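Local coordinates for periplasmic solute binding protein (Candidatus liberibacter, PDB 4CL2) that binds manganese or zinc ions in the periplasm and probably hands them on for uptake, as a solute-binding protein of family 9, at residues L31-V43 / L62-N74. Residues are numbered along the deposited sequence; the frame is centred on the assembly and turned at random.
With SO4 (sulfate ion), chain G; ACT (acetate ion), chain I.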
loop_
_atom_site.group_PDB
_atom_site.type_symbol
_atom_site.label_atom_id
_atom_site.label_comp_id
_atom_site.label_asym_id
_atom_site.label_seq_id
_atom_site.Cartn_x
_atom_site.Cartn_y
_atom_site.Cartn_z
ATOM N N LEU A 31 13.669 5.574 -1.455
ATOM C CA LEU A 31 13.790 6.371 -2.661
ATOM C C LEU A 31 12.649 7.394 -2.766
ATOM O O LEU A 31 12.916 8.575 -2.763
ATOM C CB LEU A 31 13.804 5.488 -3.909
ATOM C CG LEU A 31 13.895 6.148 -5.269
ATOM C CD1 LEU A 31 15.234 6.858 -5.409
ATOM C CD2 LEU A 31 13.788 5.144 -6.421
ATOM N N VAL A 32 11.414 6.906 -2.881
ATOM C CA VAL A 32 10.250 7.771 -3.079
ATOM C C VAL A 32 9.753 8.037 -1.669
ATOM O O VAL A 32 9.061 7.252 -1.047
ATOM C CB VAL A 32 9.150 7.086 -3.956
ATOM C CG1 VAL A 32 7.944 8.031 -4.082
ATOM C CG2 VAL A 32 9.716 6.704 -5.304
ATOM N N GLU A 33 10.138 9.192 -1.150
ATOM C CA GLU A 33 9.873 9.519 0.222
ATOM C C GLU A 33 8.373 9.864 0.317
ATOM O O GLU A 33 7.711 10.171 -0.675
ATOM C CB GLU A 33 10.690 10.711 0.684
ATOM C CG GLU A 33 12.185 10.558 0.575
ATOM C CD GLU A 33 12.848 9.905 1.740
ATOM O OE1 GLU A 33 12.144 9.313 2.570
ATOM O OE2 GLU A 33 14.110 10.022 1.794
ATOM N N ALA A 34 7.911 9.810 1.540
ATOM C CA ALA A 34 6.498 10.139 1.859
ATOM C C ALA A 34 6.113 11.458 1.213
ATOM O O ALA A 34 6.890 12.408 1.259
ATOM C CB ALA A 34 6.372 10.270 3.351
ATOM N N GLY A 35 4.963 11.483 0.562
ATOM C CA GLY A 35 4.425 12.687 -0.098
ATOM C C GLY A 35 4.778 12.802 -1.574
ATOM O O GLY A 35 4.429 13.788 -2.233
ATOM N N ASN A 36 5.557 11.856 -2.091
ATOM C CA ASN A 36 5.864 11.771 -3.511
ATOM C C ASN A 36 5.183 10.518 -3.989
ATOM O O ASN A 36 4.841 9.645 -3.197
ATOM C CB ASN A 36 7.381 11.634 -3.739
ATOM C CG ASN A 36 8.157 12.860 -3.321
ATOM O OD1 ASN A 36 8.129 13.887 -3.994
ATOM N ND2 ASN A 36 8.795 12.784 -2.195
ATOM N N ASP A 37 4.956 10.457 -5.286
ATOM C CA ASP A 37 4.233 9.341 -5.886
ATOM C C ASP A 37 5.143 8.625 -6.877
ATOM O O ASP A 37 5.848 9.269 -7.612
ATOM C CB ASP A 37 2.991 9.856 -6.626
ATOM C CG ASP A 37 2.043 8.733 -6.977
ATOM O OD1 ASP A 37 2.264 8.155 -8.072
ATOM O OD2 ASP A 37 1.144 8.400 -6.137
ATOM N N SER A 38 5.098 7.304 -6.930
ATOM C CA SER A 38 6.017 6.562 -7.805
ATOM C C SER A 38 5.816 6.796 -9.307
ATOM O O SER A 38 6.778 6.731 -10.089
ATOM C CB SER A 38 5.914 5.066 -7.489
ATOM O OG SER A 38 6.622 4.724 -6.306
ATOM N N HIS A 39 4.581 7.055 -9.742
ATOM C CA HIS A 39 4.357 7.238 -11.136
ATOM C C HIS A 39 5.076 8.534 -11.632
ATOM O O HIS A 39 4.851 9.615 -11.111
ATOM C CB HIS A 39 2.852 7.261 -11.506
ATOM C CG HIS A 39 2.640 7.374 -12.992
ATOM N ND1 HIS A 39 2.976 6.358 -13.871
ATOM C CD2 HIS A 39 2.181 8.394 -13.760
ATOM C CE1 HIS A 39 2.732 6.745 -15.109
ATOM N NE2 HIS A 39 2.246 7.975 -15.069
ATOM N N SER A 40 5.976 8.362 -12.599
ATOM C CA SER A 40 6.932 9.397 -13.038
ATOM C C SER A 40 7.673 10.203 -11.922
ATOM O O SER A 40 8.088 11.332 -12.154
ATOM C CB SER A 40 6.255 10.336 -14.038
ATOM O OG SER A 40 5.578 9.595 -15.044
ATOM N N TYR A 41 7.854 9.627 -10.722
ATOM C CA TYR A 41 8.863 10.151 -9.738
ATOM C C TYR A 41 10.123 10.440 -10.484
ATOM O O TYR A 41 10.586 9.632 -11.312
ATOM C CB TYR A 41 9.143 9.111 -8.584
ATOM C CG TYR A 41 10.222 9.631 -7.622
ATOM C CD1 TYR A 41 9.926 10.612 -6.705
ATOM C CD2 TYR A 41 11.515 9.134 -7.656
ATOM C CE1 TYR A 41 10.886 11.160 -5.870
ATOM C CE2 TYR A 41 12.499 9.641 -6.811
ATOM C CZ TYR A 41 12.217 10.651 -5.927
ATOM O OH TYR A 41 13.180 11.175 -5.073
ATOM N N GLN A 42 10.705 11.625 -10.273
ATOM C CA GLN A 42 11.989 11.927 -10.895
ATOM C C GLN A 42 13.168 11.583 -9.929
ATOM O O GLN A 42 13.337 12.202 -8.880
ATOM C CB GLN A 42 12.056 13.383 -11.289
ATOM C CG GLN A 42 13.320 13.722 -12.069
ATOM C CD GLN A 42 13.491 12.815 -13.276
ATOM O OE1 GLN A 42 12.735 12.922 -14.249
ATOM N NE2 GLN A 42 14.455 11.889 -13.206
ATOM N N VAL A 43 13.895 10.538 -10.284
ATOM C CA VAL A 43 15.104 10.113 -9.569
ATOM C C VAL A 43 16.142 11.226 -9.721
ATOM O O VAL A 43 16.441 11.622 -10.829
ATOM C CB VAL A 43 15.599 8.781 -10.124
ATOM C CG1 VAL A 43 16.877 8.325 -9.429
ATOM C CG2 VAL A 43 14.511 7.710 -9.962
ATOM N N LEU A 62 4.612 -5.429 -8.981
ATOM C CA LEU A 62 3.270 -5.145 -9.513
ATOM C C LEU A 62 3.255 -3.808 -10.284
ATOM O O LEU A 62 2.334 -3.011 -10.169
ATOM C CB LEU A 62 2.230 -5.209 -8.399
ATOM C CG LEU A 62 2.227 -6.510 -7.606
ATOM C CD1 LEU A 62 1.298 -6.393 -6.376
ATOM C CD2 LEU A 62 1.928 -7.796 -8.377
ATOM N N HIS A 63 4.374 -3.588 -10.986
ATOM C CA HIS A 63 4.632 -2.407 -11.790
ATOM C C HIS A 63 4.691 -1.074 -11.050
ATOM O O HIS A 63 4.666 -0.044 -11.735
ATOM C CB HIS A 63 3.607 -2.321 -12.953
ATOM C CG HIS A 63 3.767 -3.400 -13.952
ATOM N ND1 HIS A 63 3.154 -3.372 -15.182
ATOM C CD2 HIS A 63 4.503 -4.542 -13.927
ATOM C CE1 HIS A 63 3.517 -4.435 -15.879
ATOM N NE2 HIS A 63 4.346 -5.151 -15.151
ATOM N N LEU A 64 4.769 -1.058 -9.725
ATOM C CA LEU A 64 4.736 0.216 -8.986
ATOM C C LEU A 64 5.915 1.096 -9.441
ATOM O O LEU A 64 5.799 2.335 -9.619
ATOM C CB LEU A 64 4.793 0.015 -7.483
ATOM C CG LEU A 64 4.749 1.279 -6.675
ATOM C CD1 LEU A 64 3.393 1.923 -6.819
ATOM C CD2 LEU A 64 5.066 0.973 -5.253
ATOM N N GLU A 65 7.039 0.425 -9.639
ATOM C CA GLU A 65 8.292 1.083 -10.000
ATOM C C GLU A 65 8.558 1.210 -11.467
ATOM O O GLU A 65 9.685 1.597 -11.898
ATOM C CB GLU A 65 9.475 0.359 -9.305
ATOM C CG GLU A 65 9.412 0.383 -7.777
ATOM C CD GLU A 65 8.625 -0.757 -7.123
ATOM O OE1 GLU A 65 8.300 -1.759 -7.825
ATOM O OE2 GLU A 65 8.432 -0.633 -5.895
ATOM N N GLU A 66 7.594 0.902 -12.316
ATOM C CA GLU A 66 7.921 0.694 -13.734
ATOM C C GLU A 66 8.621 1.909 -14.369
ATOM O O GLU A 66 9.462 1.735 -15.225
ATOM C CB GLU A 66 6.640 0.323 -14.517
ATOM C CG GLU A 66 5.602 1.406 -14.558
ATOM C CD GLU A 66 4.271 0.938 -15.181
ATOM O OE1 GLU A 66 4.275 -0.018 -15.981
ATOM O OE2 GLU A 66 3.236 1.516 -14.822
ATOM N N THR A 67 8.261 3.098 -13.949
ATOM C CA THR A 67 8.818 4.299 -14.577
ATOM C C THR A 67 10.234 4.599 -14.144
ATOM O O THR A 67 10.922 5.330 -14.877
ATOM C CB THR A 67 8.004 5.564 -14.306
ATOM O OG1 THR A 67 8.072 5.919 -12.949
ATOM C CG2 THR A 67 6.571 5.413 -14.850
ATOM N N TYR A 68 10.676 4.048 -13.024
ATOM C CA TYR A 68 12.065 4.311 -12.552
ATOM C C TYR A 68 12.919 3.084 -12.339
ATOM O O TYR A 68 14.083 3.199 -11.933
ATOM C CB TYR A 68 12.057 5.229 -11.350
ATOM C CG TYR A 68 11.258 4.766 -10.162
ATOM C CD1 TYR A 68 11.767 3.838 -9.284
ATOM C CD2 TYR A 68 9.955 5.254 -9.924
ATOM C CE1 TYR A 68 11.073 3.462 -8.166
ATOM C CE2 TYR A 68 9.242 4.840 -8.836
ATOM C CZ TYR A 68 9.805 3.964 -7.945
ATOM O OH TYR A 68 9.088 3.550 -6.841
ATOM N N MET A 69 12.418 1.899 -12.738
ATOM C CA MET A 69 13.300 0.696 -12.726
ATOM C C MET A 69 14.611 0.892 -13.482
ATOM O O MET A 69 15.630 0.334 -13.078
ATOM C CB MET A 69 12.598 -0.542 -13.292
ATOM C CG MET A 69 11.613 -1.131 -12.329
ATOM S SD MET A 69 12.200 -1.722 -10.731
ATOM C CE MET A 69 13.478 -2.773 -11.412
ATOM N N LYS A 70 14.593 1.669 -14.532
ATOM C CA LYS A 70 15.789 1.948 -15.356
ATOM C C LYS A 70 16.921 2.613 -14.565
ATOM O O LYS A 70 18.061 2.561 -15.012
ATOM C CB LYS A 70 15.479 2.838 -16.547
ATOM C CG LYS A 70 14.921 4.212 -16.167
ATOM C CD LYS A 70 14.501 4.967 -17.396
ATOM C CE LYS A 70 14.033 6.329 -16.960
ATOM N NZ LYS A 70 13.600 7.165 -18.107
ATOM N N TYR A 71 16.623 3.232 -13.429
ATOM C CA TYR A 71 17.656 3.879 -12.619
ATOM C C TYR A 71 18.350 2.863 -11.705
ATOM O O TYR A 71 19.373 3.226 -11.072
ATOM C CB TYR A 71 17.077 4.990 -11.752
ATOM C CG TYR A 71 16.637 6.156 -12.576
ATOM C CD1 TYR A 71 17.525 7.158 -12.963
ATOM C CD2 TYR A 71 15.334 6.235 -13.020
ATOM C CE1 TYR A 71 17.102 8.217 -13.730
ATOM C CE2 TYR A 71 14.916 7.281 -13.807
ATOM C CZ TYR A 71 15.793 8.251 -14.161
ATOM O OH TYR A 71 15.345 9.275 -14.942
ATOM N N PHE A 72 17.770 1.658 -11.575
ATOM C CA PHE A 72 18.396 0.606 -10.767
ATOM C C PHE A 72 19.364 -0.154 -11.634
ATOM O O PHE A 72 19.235 -1.351 -11.850
ATOM C CB PHE A 72 17.394 -0.307 -10.066
ATOM C CG PHE A 72 16.431 0.376 -9.147
ATOM C CD1 PHE A 72 16.840 1.266 -8.138
ATOM C CD2 PHE A 72 15.081 0.030 -9.175
ATOM C CE1 PHE A 72 15.954 1.868 -7.311
ATOM C CE2 PHE A 72 14.181 0.630 -8.304
ATOM C CZ PHE A 72 14.578 1.528 -7.354
ATOM N N THR A 73 20.419 0.542 -12.061
ATOM C CA THR A 73 21.381 0.024 -12.946
ATOM C C THR A 73 22.794 0.492 -12.508
ATOM O O THR A 73 22.906 1.377 -11.661
ATOM C CB THR A 73 21.062 0.505 -14.370
ATOM O OG1 THR A 73 21.870 -0.213 -15.285
ATOM C CG2 THR A 73 21.345 1.923 -14.563
ATOM N N ASN A 74 23.861 -0.081 -13.098
ATOM C CA ASN A 74 25.226 0.222 -12.650
ATOM C C ASN A 74 25.386 0.007 -11.136
ATOM O O ASN A 74 25.998 0.835 -10.436
ATOM C CB ASN A 74 25.562 1.646 -13.083
ATOM C CG ASN A 74 27.026 1.968 -13.003
ATOM O OD1 ASN A 74 27.910 1.105 -13.156
ATOM N ND2 ASN A 74 27.314 3.258 -12.865
HETATM S S SO4 G . 11.519 14.670 -1.027
HETATM O O1 SO4 G . 10.053 14.582 -1.134
HETATM O O2 SO4 G . 11.856 16.001 -1.566
HETATM O O3 SO4 G . 12.266 13.655 -1.798
HETATM O O4 SO4 G . 11.832 14.508 0.406
HETATM C C ACT I . 24.031 5.268 -13.413
HETATM O O ACT I . 23.484 5.836 -14.408
HETATM O OXT ACT I . 25.244 5.089 -13.408
HETATM C CH3 ACT I . 23.278 4.738 -12.223
HETATM O O HOH W 1 6.489 3.928 -11.698
HETATM O O HOH W 2 3.692 4.093 -13.110
#
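In the loop that carries the metal-binding His39, Ser38 reaches across to Tyr68 of 62-74, and the two hydroxyls share a hydrogen bond of 2.8 Å between Ser38 OG and Tyr68 OH. The Tyr68 side chain leaves the backbone between its own N and carbonyl carbon (chi1 57°), a rotamer that places the ring against 31-43: Ser38 O lies at its edge, Leu31 CD2 comes within 3.6 Å of Tyr68 CE1, and Val32 CG2 packs near the hydroxyl end. Both segments are connections of the parallel sheet 27-30, 6-9, 56-59, 80-83, one following strand 27-30 and the other strand 56-59, so the contact joins two loops of one lobe beside the metal site. The bound manganese here is held by His106, Glu172 and Asp247, while His39, a ligand in another structure of this protein, is not bound to it. A water bridges His39 ND1 and Glu66 OE2, donating to the carboxylate, and a second water donates to Ser38 O and Leu64 O while accepting from Thr67 N. Thr67 OG1 accepts a weak hydrogen bond from Ser40 N, bent to 122°. Farther along, Val43 sits over the centre of one face of the Tyr71 ring, its CB 3.7 Å from the centroid in a CH-pi contact. Gln42 folds back at chi2 (54°), bringing NE2 3.3 Å from Tyr71 OH in a hydrogen bond, the amide nearly perpendicular to the ring; NE2 also donates to Val43 O.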